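Local structure of phosphodiesterase MJ0936 (Methanocaldococcus jannaschii, 2AHD) at residues Y57-G62 with I95-H100; I5-H10 with I32-F37. The protein is an archaeal phosphodiesterase of the calcineurin-like phosphoesterase superfamily, built around two mixed beta-sheets. All coordinates share one frame; numbering follows the deposited sequence.

Contact 1 (Y57-G62 with I95-H100); sequences YGNNDG and ITHGHH
Gly58 and Asn59 belong to the Gly-Asn-Asn-Asp loop that follows strand 52-56, a variant of the family's Gly-Asn-His-Asp/Glu signature, and they meet His97 and His99 in the turn beyond strand 91-96. In relatives such loops converge on a two-metal site.

His97 carries the contact. Its CG is anti to the backbone N (chi1 178°), and the imidazole reaches Gly58, whose CA sits over one ring face, 3.6 Å from the centroid in a CH-pi contact. Asn59 takes the rim of the same ring: its OD1 lies near the ring plane, 2.8 Å from His97 NE2, in a bond that is weak because it is bent to 124°. The two side chains cross at about a right angle, with amide and imidazole planes 33° apart. His97 CD2 in turn lies 3.9 Å above the centre of the His99 ring, and that ring approaches the loop backbone with CE1, 3.6 Å from Gly58 C.

A water lies between Thr96, His99 and Tyr57. It is 2.8 Å from Thr96 OG1 and 3.3 Å from His99 ND1, and a weak, contested bond to Tyr57 O is possible.

The CB of Tyr57 points away from the 95-100 segment, and its OH bonds Lys68 NZ in helix 64-74. Asn60 N is held by Asp36 OD2, and His97 ND1 makes a weak bond to Cys34 O. The contact thus lies where the loop leading from strand 52-56 to helix 64-74 meets the turn between strand 91-96 and helix 101-110.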
loop_
_atom_site.group_PDB
_atom_site.type_symbol
_atom_site.label_atom_id
_atom_site.label_comp_id
_atom_site.label_asym_id
_atom_site.label_seq_id
_atom_site.Cartn_x
_atom_site.Cartn_y
_atom_site.Cartn_z
ATOM N N TYR A 57 7.757 4.405 3.250
ATOM C CA TYR A 57 9.090 4.167 2.706
ATOM C C TYR A 57 9.535 2.716 2.826
ATOM O O TYR A 57 9.353 2.071 3.858
ATOM C CB TYR A 57 10.121 5.074 3.396
ATOM C CG TYR A 57 9.961 6.544 3.090
ATOM C CD1 TYR A 57 10.059 7.015 1.785
ATOM C CD2 TYR A 57 9.698 7.466 4.106
ATOM C CE1 TYR A 57 9.896 8.363 1.495
ATOM C CE2 TYR A 57 9.534 8.825 3.824
ATOM C CZ TYR A 57 9.632 9.266 2.515
ATOM O OH TYR A 57 9.448 10.601 2.222
ATOM N N GLY A 58 10.117 2.208 1.752
ATOM C CA GLY A 58 10.604 0.853 1.756
ATOM C C GLY A 58 12.073 0.952 2.069
ATOM O O GLY A 58 12.605 2.044 2.122
ATOM N N ASN A 59 12.733 -0.175 2.275
ATOM C CA ASN A 59 14.153 -0.162 2.583
ATOM C C ASN A 59 14.976 0.115 1.338
ATOM O O ASN A 59 16.160 0.415 1.441
ATOM C CB ASN A 59 14.567 -1.501 3.192
ATOM C CG ASN A 59 14.003 -2.669 2.428
ATOM O OD1 ASN A 59 12.799 -2.715 2.134
ATOM N ND2 ASN A 59 14.860 -3.625 2.092
ATOM N N ASN A 60 14.356 0.024 0.166
ATOM C CA ASN A 60 15.078 0.252 -1.074
ATOM C C ASN A 60 14.820 1.617 -1.679
ATOM O O ASN A 60 15.488 2.012 -2.634
ATOM C CB ASN A 60 14.730 -0.832 -2.081
ATOM C CG ASN A 60 15.248 -2.178 -1.671
ATOM O OD1 ASN A 60 16.451 -2.396 -1.627
ATOM N ND2 ASN A 60 14.348 -3.089 -1.359
ATOM N N ASP A 61 13.847 2.335 -1.132
ATOM C CA ASP A 61 13.534 3.660 -1.640
ATOM C C ASP A 61 14.698 4.580 -1.290
ATOM O O ASP A 61 14.784 5.097 -0.176
ATOM C CB ASP A 61 12.238 4.200 -1.019
ATOM C CG ASP A 61 11.021 3.337 -1.333
ATOM O OD1 ASP A 61 10.893 2.865 -2.478
ATOM O OD2 ASP A 61 10.175 3.145 -0.441
ATOM N N GLY A 62 15.594 4.776 -2.249
ATOM C CA GLY A 62 16.754 5.616 -2.023
ATOM C C GLY A 62 16.507 7.104 -1.859
ATOM O O GLY A 62 17.158 7.748 -1.038
ATOM N N ILE A 95 0.022 1.447 8.865
ATOM C CA ILE A 95 0.715 1.069 7.650
ATOM C C ILE A 95 2.222 1.178 7.774
ATOM O O ILE A 95 2.742 2.096 8.396
ATOM C CB ILE A 95 0.253 1.956 6.502
ATOM C CG1 ILE A 95 -1.274 1.985 6.472
ATOM C CG2 ILE A 95 0.803 1.446 5.199
ATOM C CD1 ILE A 95 -1.850 2.920 5.441
ATOM N N THR A 96 2.922 0.224 7.176
ATOM C CA THR A 96 4.380 0.209 7.207
ATOM C C THR A 96 4.902 -0.857 6.266
ATOM O O THR A 96 4.285 -1.896 6.108
ATOM C CB THR A 96 4.930 -0.062 8.647
ATOM O OG1 THR A 96 6.361 0.010 8.626
ATOM C CG2 THR A 96 4.508 -1.440 9.159
ATOM N N HIS A 97 6.024 -0.580 5.620
ATOM C CA HIS A 97 6.646 -1.535 4.713
ATOM C C HIS A 97 7.189 -2.595 5.653
ATOM O O HIS A 97 7.790 -2.237 6.665
ATOM C CB HIS A 97 7.793 -0.840 3.987
ATOM C CG HIS A 97 8.557 -1.723 3.057
ATOM N ND1 HIS A 97 8.052 -2.145 1.850
ATOM C CD2 HIS A 97 9.807 -2.236 3.142
ATOM C CE1 HIS A 97 8.959 -2.877 1.228
ATOM N NE2 HIS A 97 10.034 -2.947 1.990
ATOM N N GLY A 98 6.974 -3.875 5.355
ATOM C CA GLY A 98 7.486 -4.930 6.234
ATOM C C GLY A 98 8.570 -4.422 7.173
ATOM O O GLY A 98 8.293 -4.124 8.327
ATOM N N HIS A 99 9.809 -4.358 6.694
ATOM C CA HIS A 99 10.891 -3.780 7.475
ATOM C C HIS A 99 11.098 -4.268 8.886
ATOM O O HIS A 99 11.523 -5.384 9.133
ATOM C CB HIS A 99 10.655 -2.284 7.570
ATOM C CG HIS A 99 11.488 -1.473 6.643
ATOM N ND1 HIS A 99 11.235 -0.140 6.403
ATOM C CD2 HIS A 99 12.600 -1.783 5.941
ATOM C CE1 HIS A 99 12.159 0.339 5.592
ATOM N NE2 HIS A 99 13.001 -0.638 5.297
ATOM N N HIS A 100 10.802 -3.354 9.803
ATOM C CA HIS A 100 10.918 -3.532 11.237
ATOM C C HIS A 100 9.920 -4.552 11.765
ATOM O O HIS A 100 8.762 -4.234 12.031
ATOM C CB HIS A 100 10.675 -2.188 11.908
ATOM C CG HIS A 100 11.280 -1.026 11.176
ATOM N ND1 HIS A 100 12.622 -0.710 11.252
ATOM C CD2 HIS A 100 10.722 -0.097 10.362
ATOM C CE1 HIS A 100 12.862 0.364 10.520
ATOM N NE2 HIS A 100 11.726 0.755 9.970
HETATM O O HOH W 1 8.270 1.125 6.837
#

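Contact 2 (I5-H10 with I32-F37); sequences IMSDTH and IHCGDF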
loop_
_atom_site.group_PDB
_atom_site.type_symbol
_atom_site.label_atom_id
_atom_site.label_comp_id
_atom_site.label_asym_id
_atom_site.label_seq_id
_atom_site.Cartn_x
_atom_site.Cartn_y
_atom_site.Cartn_z
ATOM N N ILE A 5 -4.923 -1.266 -2.197
ATOM C CA ILE A 5 -3.654 -1.552 -1.535
ATOM C C ILE A 5 -2.636 -2.140 -2.515
ATOM O O ILE A 5 -2.974 -2.997 -3.341
ATOM C CB ILE A 5 -3.849 -2.564 -0.405
ATOM C CG1 ILE A 5 -5.063 -2.176 0.432
ATOM C CG2 ILE A 5 -2.613 -2.611 0.461
ATOM C CD1 ILE A 5 -5.395 -3.175 1.517
ATOM N N MET A 6 -1.396 -1.674 -2.431
ATOM C CA MET A 6 -0.335 -2.185 -3.285
ATOM C C MET A 6 0.970 -2.118 -2.488
ATOM O O MET A 6 0.980 -1.621 -1.365
ATOM C CB MET A 6 -0.275 -1.404 -4.617
ATOM C CG MET A 6 0.167 0.037 -4.546
ATOM S SD MET A 6 -0.211 0.897 -6.062
ATOM C CE MET A 6 0.673 0.062 -7.212
ATOM N N SER A 7 2.057 -2.650 -3.043
ATOM C CA SER A 7 3.352 -2.660 -2.355
ATOM C C SER A 7 4.452 -3.254 -3.229
ATOM O O SER A 7 4.173 -3.993 -4.167
ATOM C CB SER A 7 3.233 -3.463 -1.049
ATOM O OG SER A 7 4.447 -3.487 -0.326
ATOM N N ASP A 8 5.700 -2.927 -2.915
ATOM C CA ASP A 8 6.849 -3.446 -3.660
ATOM C C ASP A 8 6.579 -3.513 -5.158
ATOM O O ASP A 8 6.310 -4.586 -5.688
ATOM C CB ASP A 8 7.210 -4.857 -3.178
ATOM C CG ASP A 8 7.115 -5.004 -1.686
ATOM O OD1 ASP A 8 7.802 -4.254 -0.983
ATOM O OD2 ASP A 8 6.348 -5.871 -1.208
ATOM N N THR A 9 6.654 -2.382 -5.840
ATOM C CA THR A 9 6.427 -2.362 -7.274
ATOM C C THR A 9 7.752 -2.515 -8.023
ATOM O O THR A 9 7.788 -2.970 -9.167
ATOM C CB THR A 9 5.759 -1.069 -7.693
ATOM O OG1 THR A 9 6.458 0.034 -7.100
ATOM C CG2 THR A 9 4.313 -1.070 -7.260
ATOM N N HIS A 10 8.840 -2.120 -7.370
ATOM C CA HIS A 10 10.182 -2.229 -7.929
ATOM C C HIS A 10 10.362 -1.819 -9.381
ATOM O O HIS A 10 10.852 -2.586 -10.204
ATOM C CB HIS A 10 10.678 -3.646 -7.722
ATOM C CG HIS A 10 10.694 -4.060 -6.286
ATOM N ND1 HIS A 10 11.675 -3.655 -5.409
ATOM C CD2 HIS A 10 9.798 -4.762 -5.550
ATOM C CE1 HIS A 10 11.382 -4.084 -4.193
ATOM N NE2 HIS A 10 10.247 -4.757 -4.251
ATOM N N ILE A 32 -3.227 2.894 -0.908
ATOM C CA ILE A 32 -2.107 2.697 0.019
ATOM C C ILE A 32 -0.995 1.920 -0.696
ATOM O O ILE A 32 -1.255 0.900 -1.332
ATOM C CB ILE A 32 -2.531 1.875 1.246
ATOM C CG1 ILE A 32 -3.690 2.551 1.957
ATOM C CG2 ILE A 32 -1.357 1.708 2.190
ATOM C CD1 ILE A 32 -4.148 1.800 3.168
ATOM N N HIS A 33 0.234 2.406 -0.594
ATOM C CA HIS A 33 1.380 1.761 -1.222
ATOM C C HIS A 33 2.415 1.708 -0.124
ATOM O O HIS A 33 2.938 2.728 0.280
ATOM C CB HIS A 33 1.876 2.619 -2.381
ATOM C CG HIS A 33 3.011 2.017 -3.148
ATOM N ND1 HIS A 33 4.179 1.601 -2.546
ATOM C CD2 HIS A 33 3.177 1.807 -4.474
ATOM C CE1 HIS A 33 5.016 1.164 -3.468
ATOM N NE2 HIS A 33 4.433 1.279 -4.647
ATOM N N CYS A 34 2.715 0.527 0.380
ATOM C CA CYS A 34 3.664 0.462 1.477
ATOM C C CYS A 34 5.066 0.051 1.123
ATOM O O CYS A 34 5.972 0.159 1.941
ATOM C CB CYS A 34 3.142 -0.480 2.564
ATOM S SG CYS A 34 1.859 -1.636 2.047
ATOM N N GLY A 35 5.252 -0.396 -0.108
ATOM C CA GLY A 35 6.552 -0.896 -0.519
ATOM C C GLY A 35 7.528 0.038 -1.166
ATOM O O GLY A 35 7.503 1.239 -0.949
ATOM N N ASP A 36 8.404 -0.549 -1.964
ATOM C CA ASP A 36 9.415 0.214 -2.662
ATOM C C ASP A 36 8.928 0.534 -4.073
ATOM O O ASP A 36 8.749 -0.366 -4.893
ATOM C CB ASP A 36 10.743 -0.568 -2.779
ATOM C CG ASP A 36 11.152 -1.282 -1.492
ATOM O OD1 ASP A 36 11.005 -2.524 -1.428
ATOM O OD2 ASP A 36 11.631 -0.615 -0.559
ATOM N N PHE A 37 8.673 1.808 -4.352
ATOM C CA PHE A 37 8.293 2.192 -5.714
ATOM C C PHE A 37 9.668 1.979 -6.250
ATOM O O PHE A 37 9.883 1.418 -7.327
ATOM C CB PHE A 37 7.999 3.686 -5.817
ATOM C CG PHE A 37 7.184 4.215 -4.698
ATOM C CD1 PHE A 37 7.711 4.278 -3.420
ATOM C CD2 PHE A 37 5.870 4.618 -4.917
ATOM C CE1 PHE A 37 6.938 4.732 -2.372
ATOM C CE2 PHE A 37 5.091 5.072 -3.879
ATOM C CZ PHE A 37 5.621 5.130 -2.603
#
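Met6 and His33 stand side by side on one face of two neighbouring parallel strands, with Ile5 and Ile32 paired on the other. Met6 N bonds Ile32 O at 2.8 Å, and Cys34 N bonds Met6 O at 3.3 Å.

Met6 CG sits between its backbone N and carbonyl carbon (chi1 68°), which brings that carbon to 3.5 Å from His33 CD2; the sulfur stays oblique to the ring. His33 itself has a neighbour over each face. Its CG is anti to the backbone N (chi1 -177°). Within 32-37, Phe37 CE2 stands 3.7 Å above the centre of the His33 ring, and across the contact Ser7 CA lies over the opposite face, nearer the rim. Thr9 arrives at the ring edge: Thr9 OG1 lies in the plane of the His33 ring and makes a weak bond with His33 NE2 at 3.4 Å, while the methyl CG2 packs against the same nitrogen.

Past the strands the two loops are clasped by one acceptor. Asp36 O takes Thr9 N at 3.1 Å, from above its carbonyl plane, and His10 N at 3.0 Å on a straighter line (161° at the hydrogen). The same oxygen lies over a face of the His10 ring. Asp8 OD1 and Asp36 OD1 approach to 3.7 Å. The two carboxylates are like charges, and each has a hydrogen-bond donor elsewhere: Asp8 OD1 accepts from His120 N, Asp36 OD2 from Asn60 N. These loops hold the family's Asp-X-His and Gly-Asp signatures.

The pair spans the beta-alpha-beta unit 3-6, 13-24, 30-33, with strands 149-154 and 52-56 flanking it. Met6 packs on helix 13-24 and His33 with Phe37 on helix 43-46, while Ile5 and Ile32 face strand 115-118 of the other sheet.

In the fold
The two contacts lie in series along the chain, their centres 9 Å apart, and they touch through Asp36 to Asn60 and through His97 to Asp8 and Cys34. Contact 2 is the deeper and larger: it joins adjacent strands of one sheet, starting in regular backbone pairing with an apolar face and becoming richer in polar groups where the strands give way to loops. Contact 1, nearer the surface, has no strand pairing; it joins loops from the two different sheets through imidazole rings, a weak side-chain bond and a water. Together they gather four loops that between them bring histidines and acidic side chains to one end of the sheets, as in relatives with a two-metal centre.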